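PDB 5G5S: protein argonaute from Methanocaldococcus jannaschii, which cleaves single-stranded DNA as a DNA-guided endonuclease, using short DNA guides to bind and slice complementary target strands, and may defend against invading genetic elements. Local coordinates for residues Leu62-Asp67 and Arg105-Ser110; Glu210-His215 and Pro249-Phe254; Asp500-Leu505 and Leu568-Gly573. All coordinates share one frame; numbering follows the deposited sequence.

How the interactions relate
From the N terminus the three contacts follow one another in series along the chain; none nests in or crosses another. Interaction 1 closes a loop of 37 residues inside the N-terminal domain, tying the turn after strand 59-62 to helix 97-111. Interaction 2 closes one of 33 residues in the PAZ domain, where helix 206-219 meets the loop leading into strand 255-260. Interaction 3 spans 62 residues of the PIWI domain, joining strands 501-506 and 566-571 side by side next to the catalytic site inferred by similarity. The contacts are separate: their centres lie 37 to 42 Å apart, and even interactions 1 and 3 keep about 17 Å between nearest atoms.

Interaction 1. Residues Leu62-Asp67 and Arg105-Ser110; sequences LPYKVD and RGYLKS
Tyr-107 sets its CG anti to its own backbone N (chi1 -173°), and Tyr-64 holds its CG in the crowded position between N and carbonyl carbon (chi1 55°), which brings the two phenol side chains together in the N-terminal domain, near the protein surface. Here the loop that leaves strand 59-62, an inner strand of the four-stranded antiparallel sheet, packs on helix 97-111. Pro-63 makes the closest approach. Its ring meets the root of Tyr-107, with Pro-63 CB 3.7 Å from Tyr-107 CB, while Pro-63 CG reaches the helix backbone at Tyr-107 N, also 3.7 Å away. Pro-63 CG lies 4.3 Å from Gly-106 C. Farther out, Tyr-64 CB comes to the edge of the Tyr-107 ring near its plane, 4.0 Å from Tyr-107 CE1. The two rings do not stack: Tyr-64 CD1 and Tyr-107 CD1 are 4.1 Å apart, in an oblique approach. Leu-103, one helical turn before Tyr-107, also touches Pro-63, and Pro-23 touches both Pro-63 and Tyr-107. The same helix also carries Lys-109, which interacts with the guide DNA. No hydrogen bond crosses between the segments. Tyr-64 OH is hydrogen-bonded to the carbonyl oxygen of Tyr-48, and Ser-110 OG to that of Phe-47, two successive backbone acceptors. The two hydroxyl oxygens are not bonded to each other: Tyr-64 OH stays 4.1 Å from Ser-110 OG.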
loop_
_atom_site.group_PDB
_atom_site.type_symbol
_atom_site.label_atom_id
_atom_site.label_comp_id
_atom_site.label_asym_id
_atom_site.label_seq_id
_atom_site.Cartn_x
_atom_site.Cartn_y
_atom_site.Cartn_z
ATOM N N LEU A 62 -33.497 8.035 -6.606
ATOM C CA LEU A 62 -33.738 7.564 -5.243
ATOM C C LEU A 62 -34.203 6.102 -5.252
ATOM O O LEU A 62 -34.943 5.704 -6.161
ATOM C CB LEU A 62 -34.778 8.440 -4.510
ATOM C CG LEU A 62 -34.392 9.880 -4.152
ATOM C CD1 LEU A 62 -35.580 10.625 -3.599
ATOM C CD2 LEU A 62 -33.226 9.941 -3.159
ATOM N N PRO A 63 -33.813 5.292 -4.235
ATOM C CA PRO A 63 -34.272 3.890 -4.201
ATOM C C PRO A 63 -35.719 3.723 -3.711
ATOM O O PRO A 63 -36.192 2.598 -3.548
ATOM C CB PRO A 63 -33.270 3.225 -3.260
ATOM C CG PRO A 63 -32.845 4.313 -2.337
ATOM C CD PRO A 63 -32.935 5.605 -3.086
ATOM N N TYR A 64 -36.416 4.844 -3.478
ATOM C CA TYR A 64 -37.784 4.883 -2.968
ATOM C C TYR A 64 -38.540 6.084 -3.522
ATOM O O TYR A 64 -37.930 7.028 -4.043
ATOM C CB TYR A 64 -37.781 4.926 -1.420
ATOM C CG TYR A 64 -36.959 6.058 -0.841
ATOM C CD1 TYR A 64 -35.589 5.917 -0.639
ATOM C CD2 TYR A 64 -37.543 7.280 -0.524
ATOM C CE1 TYR A 64 -34.819 6.965 -0.145
ATOM C CE2 TYR A 64 -36.786 8.332 -0.014
ATOM C CZ TYR A 64 -35.423 8.167 0.176
ATOM O OH TYR A 64 -34.664 9.187 0.682
ATOM N N LYS A 65 -39.871 6.041 -3.409
ATOM C CA LYS A 65 -40.740 7.127 -3.833
ATOM C C LYS A 65 -40.946 8.030 -2.622
ATOM O O LYS A 65 -41.154 7.540 -1.505
ATOM C CB LYS A 65 -42.081 6.579 -4.355
ATOM C CG LYS A 65 -42.797 7.513 -5.330
ATOM C CD LYS A 65 -43.990 6.836 -6.001
ATOM C CE LYS A 65 -43.629 6.163 -7.306
ATOM N NZ LYS A 65 -44.738 5.315 -7.820
ATOM N N VAL A 66 -40.839 9.345 -2.837
ATOM C CA VAL A 66 -41.033 10.348 -1.794
ATOM C C VAL A 66 -42.343 11.109 -2.052
ATOM O O VAL A 66 -42.553 11.639 -3.147
ATOM C CB VAL A 66 -39.780 11.243 -1.549
ATOM C CG1 VAL A 66 -39.250 11.862 -2.839
ATOM C CG2 VAL A 66 -40.031 12.304 -0.479
ATOM N N ASP A 67 -43.243 11.096 -1.052
ATOM C CA ASP A 67 -44.569 11.726 -1.117
ATOM C C ASP A 67 -44.575 13.155 -0.490
ATOM O O ASP A 67 -45.636 13.681 -0.148
ATOM C CB ASP A 67 -45.651 10.795 -0.493
ATOM C CG ASP A 67 -45.278 9.317 -0.315
ATOM O OD1 ASP A 67 -44.638 8.743 -1.229
ATOM O OD2 ASP A 67 -45.661 8.729 0.718
ATOM N N ARG A 105 -27.885 0.072 -1.009
ATOM C CA ARG A 105 -27.111 0.529 0.151
ATOM C C ARG A 105 -27.754 1.770 0.735
ATOM O O ARG A 105 -27.982 1.822 1.946
ATOM C CB ARG A 105 -25.639 0.793 -0.218
ATOM C CG ARG A 105 -24.718 0.863 0.995
ATOM C CD ARG A 105 -23.413 1.545 0.661
ATOM N NE ARG A 105 -22.439 1.421 1.745
ATOM C CZ ARG A 105 -22.290 2.301 2.732
ATOM N NH1 ARG A 105 -23.061 3.382 2.792
ATOM N NH2 ARG A 105 -21.370 2.105 3.669
ATOM N N GLY A 106 -28.085 2.728 -0.131
ATOM C CA GLY A 106 -28.759 3.956 0.270
ATOM C C GLY A 106 -30.130 3.705 0.878
ATOM O O GLY A 106 -30.537 4.396 1.816
ATOM N N TYR A 107 -30.845 2.700 0.355
ATOM C CA TYR A 107 -32.167 2.313 0.851
ATOM C C TYR A 107 -32.037 1.772 2.276
ATOM O O TYR A 107 -32.723 2.239 3.181
ATOM C CB TYR A 107 -32.817 1.287 -0.095
ATOM C CG TYR A 107 -34.251 0.946 0.240
ATOM C CD1 TYR A 107 -35.269 1.880 0.067
ATOM C CD2 TYR A 107 -34.603 -0.333 0.661
ATOM C CE1 TYR A 107 -36.599 1.561 0.346
ATOM C CE2 TYR A 107 -35.931 -0.671 0.922
ATOM C CZ TYR A 107 -36.926 0.283 0.772
ATOM O OH TYR A 107 -38.241 -0.044 1.023
ATOM N N LEU A 108 -31.101 0.837 2.465
ATOM C CA LEU A 108 -30.752 0.208 3.739
ATOM C C LEU A 108 -30.275 1.257 4.763
ATOM O O LEU A 108 -30.627 1.163 5.936
ATOM C CB LEU A 108 -29.637 -0.825 3.476
ATOM C CG LEU A 108 -29.917 -2.309 3.734
ATOM C CD1 LEU A 108 -31.364 -2.688 3.469
ATOM C CD2 LEU A 108 -28.961 -3.192 2.935
ATOM N N LYS A 109 -29.504 2.262 4.313
ATOM C CA LYS A 109 -28.977 3.329 5.165
ATOM C C LYS A 109 -30.044 4.367 5.548
ATOM O O LYS A 109 -30.275 4.594 6.740
ATOM C CB LYS A 109 -27.756 4.017 4.505
ATOM C CG LYS A 109 -27.218 5.210 5.289
ATOM C CD LYS A 109 -26.024 5.856 4.617
ATOM C CE LYS A 109 -25.422 6.957 5.459
ATOM N NZ LYS A 109 -24.185 7.499 4.844
ATOM N N SER A 110 -30.641 5.034 4.539
ATOM C CA SER A 110 -31.600 6.114 4.749
ATOM C C SER A 110 -32.988 5.697 5.239
ATOM O O SER A 110 -33.495 6.281 6.197
ATOM C CB SER A 110 -31.687 7.003 3.514
ATOM O OG SER A 110 -32.253 8.259 3.845
#

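Interaction 2. Residues Glu210-His215 and Pro249-Phe254; sequences EEIMSH and PFAPQF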
loop_
_atom_site.group_PDB
_atom_site.type_symbol
_atom_site.label_atom_id
_atom_site.label_comp_id
_atom_site.label_asym_id
_atom_site.label_seq_id
_atom_site.Cartn_x
_atom_site.Cartn_y
_atom_site.Cartn_z
ATOM N N GLU A 210 2.882 29.555 18.184
ATOM C CA GLU A 210 2.015 30.555 18.810
ATOM C C GLU A 210 0.783 30.816 17.919
ATOM O O GLU A 210 -0.339 30.862 18.433
ATOM C CB GLU A 210 2.786 31.877 19.028
ATOM C CG GLU A 210 3.749 31.891 20.205
ATOM C CD GLU A 210 3.122 31.882 21.586
ATOM O OE1 GLU A 210 2.064 32.529 21.776
ATOM O OE2 GLU A 210 3.704 31.241 22.490
ATOM N N GLU A 211 1.008 30.978 16.583
ATOM C CA GLU A 211 -0.023 31.239 15.568
ATOM C C GLU A 211 -1.065 30.110 15.427
ATOM O O GLU A 211 -2.250 30.407 15.240
ATOM C CB GLU A 211 0.612 31.584 14.216
ATOM N N ILE A 212 -0.625 28.829 15.534
ATOM C CA ILE A 212 -1.485 27.634 15.463
ATOM C C ILE A 212 -2.442 27.622 16.669
ATOM O O ILE A 212 -3.655 27.466 16.502
ATOM C CB ILE A 212 -0.636 26.323 15.385
ATOM C CG1 ILE A 212 0.211 26.259 14.086
ATOM C CG2 ILE A 212 -1.522 25.062 15.542
ATOM C CD1 ILE A 212 1.515 25.422 14.193
ATOM N N MET A 213 -1.871 27.788 17.876
ATOM C CA MET A 213 -2.562 27.821 19.158
ATOM C C MET A 213 -3.653 28.890 19.174
ATOM O O MET A 213 -4.777 28.591 19.567
ATOM C CB MET A 213 -1.549 28.065 20.283
ATOM C CG MET A 213 -1.100 26.801 20.960
ATOM S SD MET A 213 0.518 26.880 21.779
ATOM C CE MET A 213 0.251 28.210 22.968
ATOM N N SER A 214 -3.325 30.111 18.688
ATOM C CA SER A 214 -4.223 31.266 18.588
ATOM C C SER A 214 -5.432 31.012 17.668
ATOM O O SER A 214 -6.514 31.543 17.940
ATOM C CB SER A 214 -3.454 32.502 18.126
ATOM O OG SER A 214 -2.385 32.821 19.004
ATOM N N HIS A 215 -5.256 30.192 16.600
ATOM C CA HIS A 215 -6.330 29.855 15.659
ATOM C C HIS A 215 -7.382 28.928 16.280
ATOM O O HIS A 215 -8.579 29.183 16.135
ATOM C CB HIS A 215 -5.778 29.248 14.357
ATOM C CG HIS A 215 -6.854 28.717 13.454
ATOM N ND1 HIS A 215 -7.157 27.366 13.407
ATOM C CD2 HIS A 215 -7.713 29.386 12.648
ATOM C CE1 HIS A 215 -8.164 27.253 12.556
ATOM N NE2 HIS A 215 -8.535 28.441 12.074
ATOM N N PRO A 249 -0.802 24.503 8.871
ATOM C CA PRO A 249 0.297 23.825 9.580
ATOM C C PRO A 249 -0.179 23.051 10.812
ATOM O O PRO A 249 -1.075 23.499 11.539
ATOM C CB PRO A 249 1.248 24.972 9.962
ATOM C CG PRO A 249 0.595 26.253 9.468
ATOM C CD PRO A 249 -0.844 25.936 9.225
ATOM N N PHE A 250 0.450 21.890 11.050
ATOM C CA PHE A 250 0.140 20.981 12.159
ATOM C C PHE A 250 1.239 20.988 13.224
ATOM O O PHE A 250 2.415 21.169 12.900
ATOM C CB PHE A 250 -0.056 19.558 11.614
ATOM C CG PHE A 250 -1.349 19.337 10.866
ATOM C CD1 PHE A 250 -1.605 20.002 9.671
ATOM C CD2 PHE A 250 -2.301 18.443 11.341
ATOM C CE1 PHE A 250 -2.798 19.794 8.980
ATOM C CE2 PHE A 250 -3.493 18.229 10.645
ATOM C CZ PHE A 250 -3.728 18.899 9.462
ATOM N N ALA A 251 0.854 20.798 14.490
ATOM C CA ALA A 251 1.788 20.727 15.614
ATOM C C ALA A 251 1.729 19.285 16.172
ATOM O O ALA A 251 0.699 18.915 16.748
ATOM C CB ALA A 251 1.413 21.744 16.681
ATOM N N PRO A 252 2.785 18.438 15.950
ATOM C CA PRO A 252 2.738 17.031 16.410
ATOM C C PRO A 252 2.273 16.761 17.843
ATOM O O PRO A 252 1.706 15.701 18.092
ATOM C CB PRO A 252 4.152 16.508 16.130
ATOM C CG PRO A 252 4.983 17.721 15.860
ATOM C CD PRO A 252 4.050 18.703 15.239
ATOM N N GLN A 253 2.453 17.734 18.758
ATOM C CA GLN A 253 1.996 17.672 20.152
ATOM C C GLN A 253 0.456 17.638 20.238
ATOM O O GLN A 253 -0.089 17.081 21.191
ATOM C CB GLN A 253 2.540 18.880 20.946
ATOM C CG GLN A 253 2.592 18.672 22.465
ATOM C CD GLN A 253 3.209 19.812 23.255
ATOM O OE1 GLN A 253 4.081 20.553 22.786
ATOM N NE2 GLN A 253 2.823 19.922 24.516
ATOM N N PHE A 254 -0.231 18.241 19.246
ATOM C CA PHE A 254 -1.688 18.361 19.178
ATOM C C PHE A 254 -2.393 17.181 18.494
ATOM O O PHE A 254 -3.627 17.125 18.507
ATOM C CB PHE A 254 -2.082 19.685 18.477
ATOM C CG PHE A 254 -1.593 21.005 19.053
ATOM C CD1 PHE A 254 -0.903 21.052 20.262
ATOM C CD2 PHE A 254 -1.836 22.202 18.389
ATOM C CE1 PHE A 254 -0.455 22.267 20.785
ATOM C CE2 PHE A 254 -1.390 23.419 18.917
ATOM C CZ PHE A 254 -0.701 23.441 20.109
#
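Met-213 meets Phe-254 at the rim of its ring and not over a face: Met-213 SD lies 5.4 Å from the centroid of the Phe-254 ring, 89° off the ring normal. This edge-on Met-aromatic contact belongs to the PAZ domain, the module that holds the 3' end of the guide DNA, and it joins helix 206-219 to the loop that runs into strand 255-260. The methylene before the sulfur comes closer than the sulfur itself, with Met-213 CG 3.5 Å from Phe-254 CZ. Ile-212 shares the same rim. Its CG2, anti to the backbone N, lies near the ring plane 3.8 Å from Phe-254 CE2, so neighbouring helix residues meet adjacent atoms, CE2 and CZ, of the ring edge. The ring itself is held within its own loop, where Ala-251 CB sits 3.7 Å above one face, displaced from the ring centre, and the backbone bond from Phe-254 N to Ala-251 O folds the turn that brings the two residues together. Phe-231 stacks on Phe-254, and Ile-216, one turn along helix 206-219, touches it as well. The other branch of Ile-212 ends at the loop: Ile-212 CD1 lies 4.3 Å from Pro-249 CB and 4.4 Å from Ala-251 CB. The side-chain contacts are apolar apart from the sulfur, Ile-212 CG1 also nears Pro-249 O, and no hydrogen bond links the segments. The region that binds the guide's 3' end, residues 215-220, begins at His-215 on this helix. On the helix's exposed side, Glu-210 O accepts from both Ser-214 N and Ser-214 OG, which approach from opposite faces of the carbonyl plane, the hydroxyl at 2.9 Å.

Interaction 3. Residues Asp500-Leu505 and Leu568-Gly573; sequences DYIMGL and LFLRDG
Met-503 O is gripped by two neighbours on the facing strand: Leu-570 N donates a hydrogen bond of 2.8 Å, and Phe-569 CA adds a C-H···O contact at 3.3 Å. Leu-568 O is treated likewise, taking a nearly straight bond from Met-503 N (2.8 Å, 170° at the hydrogen) and the CA-H of Ile-502. With Leu-568 N to Tyr-501 O and Leu-505 N to Leu-570 O, four bonds zip strands 501-505 and 568-571 together in parallel register, their axes 20° apart. This is one of the parallel strand pairs of the RNase H-like PIWI fold. On one face Met-503 and Phe-569 run alongside each other in the same direction. The extended methionine chain (chi2 -177°) runs up beside the ring and sets Met-503 SD 3.6 Å from Phe-569 CE2, an oblique Met-aromatic contact. On the other face Ile-502 CG2 meets Leu-570 CD2 at 3.8 Å, while Gly-504 brings no side chain. Past the paired strands comes Asp-572, assigned by similarity to the active site and to a manganese ion. Its side chain lies about 6 Å from that of Asp-506, directly after Leu-505, and the strand pairing probably helps bring the two acidic groups together; Asp-572 OD2 also forms a salt bridge with Lys-601. The pair is flanked by antiparallel strand 517-525 beside 501-505 and parallel strand 593-600 beside 568-571, while helix 547-556 packs on the face of Met-503 and Phe-569 through Leu-547, Ile-551 and Leu-554.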
loop_
_atom_site.group_PDB
_atom_site.type_symbol
_atom_site.label_atom_id
_atom_site.label_comp_id
_atom_site.label_asym_id
_atom_site.label_seq_id
_atom_site.Cartn_x
_atom_site.Cartn_y
_atom_site.Cartn_z
ATOM N N ASP A 500 4.080 -4.765 -23.000
ATOM C CA ASP A 500 5.424 -4.222 -23.167
ATOM C C ASP A 500 5.860 -3.656 -21.804
ATOM O O ASP A 500 7.000 -3.847 -21.399
ATOM C CB ASP A 500 5.429 -3.121 -24.237
ATOM C CG ASP A 500 5.157 -3.643 -25.632
ATOM O OD1 ASP A 500 6.098 -4.153 -26.265
ATOM O OD2 ASP A 500 4.001 -3.543 -26.088
ATOM N N TYR A 501 4.918 -2.998 -21.096
ATOM C CA TYR A 501 5.099 -2.413 -19.771
ATOM C C TYR A 501 3.930 -2.686 -18.870
ATOM O O TYR A 501 2.778 -2.680 -19.304
ATOM C CB TYR A 501 5.283 -0.882 -19.839
ATOM C CG TYR A 501 6.447 -0.420 -20.681
ATOM C CD1 TYR A 501 7.740 -0.897 -20.445
ATOM C CD2 TYR A 501 6.276 0.541 -21.676
ATOM C CE1 TYR A 501 8.820 -0.471 -21.219
ATOM C CE2 TYR A 501 7.352 0.991 -22.439
ATOM C CZ TYR A 501 8.622 0.475 -22.213
ATOM O OH TYR A 501 9.689 0.907 -22.963
ATOM N N ILE A 502 4.240 -2.921 -17.604
ATOM C CA ILE A 502 3.308 -3.042 -16.500
ATOM C C ILE A 502 3.788 -1.929 -15.584
ATOM O O ILE A 502 4.968 -1.904 -15.201
ATOM C CB ILE A 502 3.264 -4.431 -15.840
ATOM C CG1 ILE A 502 2.632 -5.457 -16.821
ATOM C CG2 ILE A 502 2.480 -4.345 -14.497
ATOM C CD1 ILE A 502 2.941 -6.929 -16.516
ATOM N N MET A 503 2.910 -0.930 -15.368
ATOM C CA MET A 503 3.281 0.255 -14.628
ATOM C C MET A 503 2.451 0.422 -13.359
ATOM O O MET A 503 1.231 0.521 -13.415
ATOM C CB MET A 503 3.206 1.488 -15.544
ATOM C CG MET A 503 4.247 1.502 -16.648
ATOM S SD MET A 503 4.144 3.022 -17.621
ATOM C CE MET A 503 5.455 2.774 -18.815
ATOM N N GLY A 504 3.140 0.398 -12.228
ATOM C CA GLY A 504 2.556 0.599 -10.915
ATOM C C GLY A 504 2.533 2.079 -10.634
ATOM O O GLY A 504 3.548 2.753 -10.779
ATOM N N LEU A 505 1.375 2.601 -10.282
ATOM C CA LEU A 505 1.235 4.027 -10.076
ATOM C C LEU A 505 0.630 4.339 -8.735
ATOM O O LEU A 505 -0.318 3.690 -8.323
ATOM C CB LEU A 505 0.385 4.619 -11.244
ATOM C CG LEU A 505 0.031 6.112 -11.219
ATOM C CD1 LEU A 505 1.273 6.988 -11.274
ATOM C CD2 LEU A 505 -0.887 6.458 -12.358
ATOM N N LEU A 568 -0.095 -1.818 -19.343
ATOM C CA LEU A 568 -1.065 -2.070 -18.290
ATOM C C LEU A 568 -0.691 -1.212 -17.082
ATOM O O LEU A 568 0.434 -1.312 -16.603
ATOM C CB LEU A 568 -1.103 -3.579 -17.923
ATOM C CG LEU A 568 -1.934 -3.981 -16.679
ATOM C CD1 LEU A 568 -3.418 -3.769 -16.900
ATOM C CD2 LEU A 568 -1.644 -5.409 -16.235
ATOM N N PHE A 569 -1.622 -0.351 -16.619
ATOM C CA PHE A 569 -1.433 0.486 -15.427
ATOM C C PHE A 569 -2.154 -0.109 -14.228
ATOM O O PHE A 569 -3.309 -0.532 -14.318
ATOM C CB PHE A 569 -1.894 1.934 -15.625
ATOM C CG PHE A 569 -0.977 2.769 -16.482
ATOM C CD1 PHE A 569 -1.171 2.855 -17.858
ATOM C CD2 PHE A 569 0.044 3.521 -15.908
ATOM C CE1 PHE A 569 -0.341 3.653 -18.643
ATOM C CE2 PHE A 569 0.878 4.312 -16.697
ATOM C CZ PHE A 569 0.696 4.356 -18.060
ATOM N N LEU A 570 -1.458 -0.122 -13.103
ATOM C CA LEU A 570 -1.950 -0.629 -11.836
ATOM C C LEU A 570 -2.048 0.558 -10.886
ATOM O O LEU A 570 -1.062 1.281 -10.672
ATOM C CB LEU A 570 -0.940 -1.656 -11.300
ATOM C CG LEU A 570 -1.049 -3.146 -11.651
ATOM C CD1 LEU A 570 -1.613 -3.421 -13.017
ATOM C CD2 LEU A 570 0.262 -3.845 -11.439
ATOM N N ARG A 571 -3.256 0.802 -10.362
ATOM C CA ARG A 571 -3.464 1.890 -9.412
ATOM C C ARG A 571 -4.446 1.531 -8.298
ATOM O O ARG A 571 -5.302 0.669 -8.476
ATOM C CB ARG A 571 -3.787 3.243 -10.101
ATOM C CG ARG A 571 -4.913 3.224 -11.133
ATOM C CD ARG A 571 -5.079 4.577 -11.825
ATOM N NE ARG A 571 -5.967 5.476 -11.083
ATOM C CZ ARG A 571 -6.196 6.751 -11.394
ATOM N NH1 ARG A 571 -5.595 7.308 -12.439
ATOM N NH2 ARG A 571 -7.019 7.483 -10.654
ATOM N N ASP A 572 -4.261 2.146 -7.129
ATOM C CA ASP A 572 -5.143 2.019 -5.973
ATOM C C ASP A 572 -5.990 3.261 -6.071
ATOM O O ASP A 572 -5.728 4.246 -5.373
ATOM C CB ASP A 572 -4.352 2.003 -4.655
ATOM C CG ASP A 572 -5.089 1.376 -3.487
ATOM O OD1 ASP A 572 -6.214 1.835 -3.175
ATOM O OD2 ASP A 572 -4.536 0.436 -2.872
ATOM N N GLY A 573 -6.910 3.248 -7.024
ATOM C CA GLY A 573 -7.784 4.374 -7.300
ATOM C C GLY A 573 -8.629 4.191 -8.541
ATOM O O GLY A 573 -8.317 3.360 -9.401
#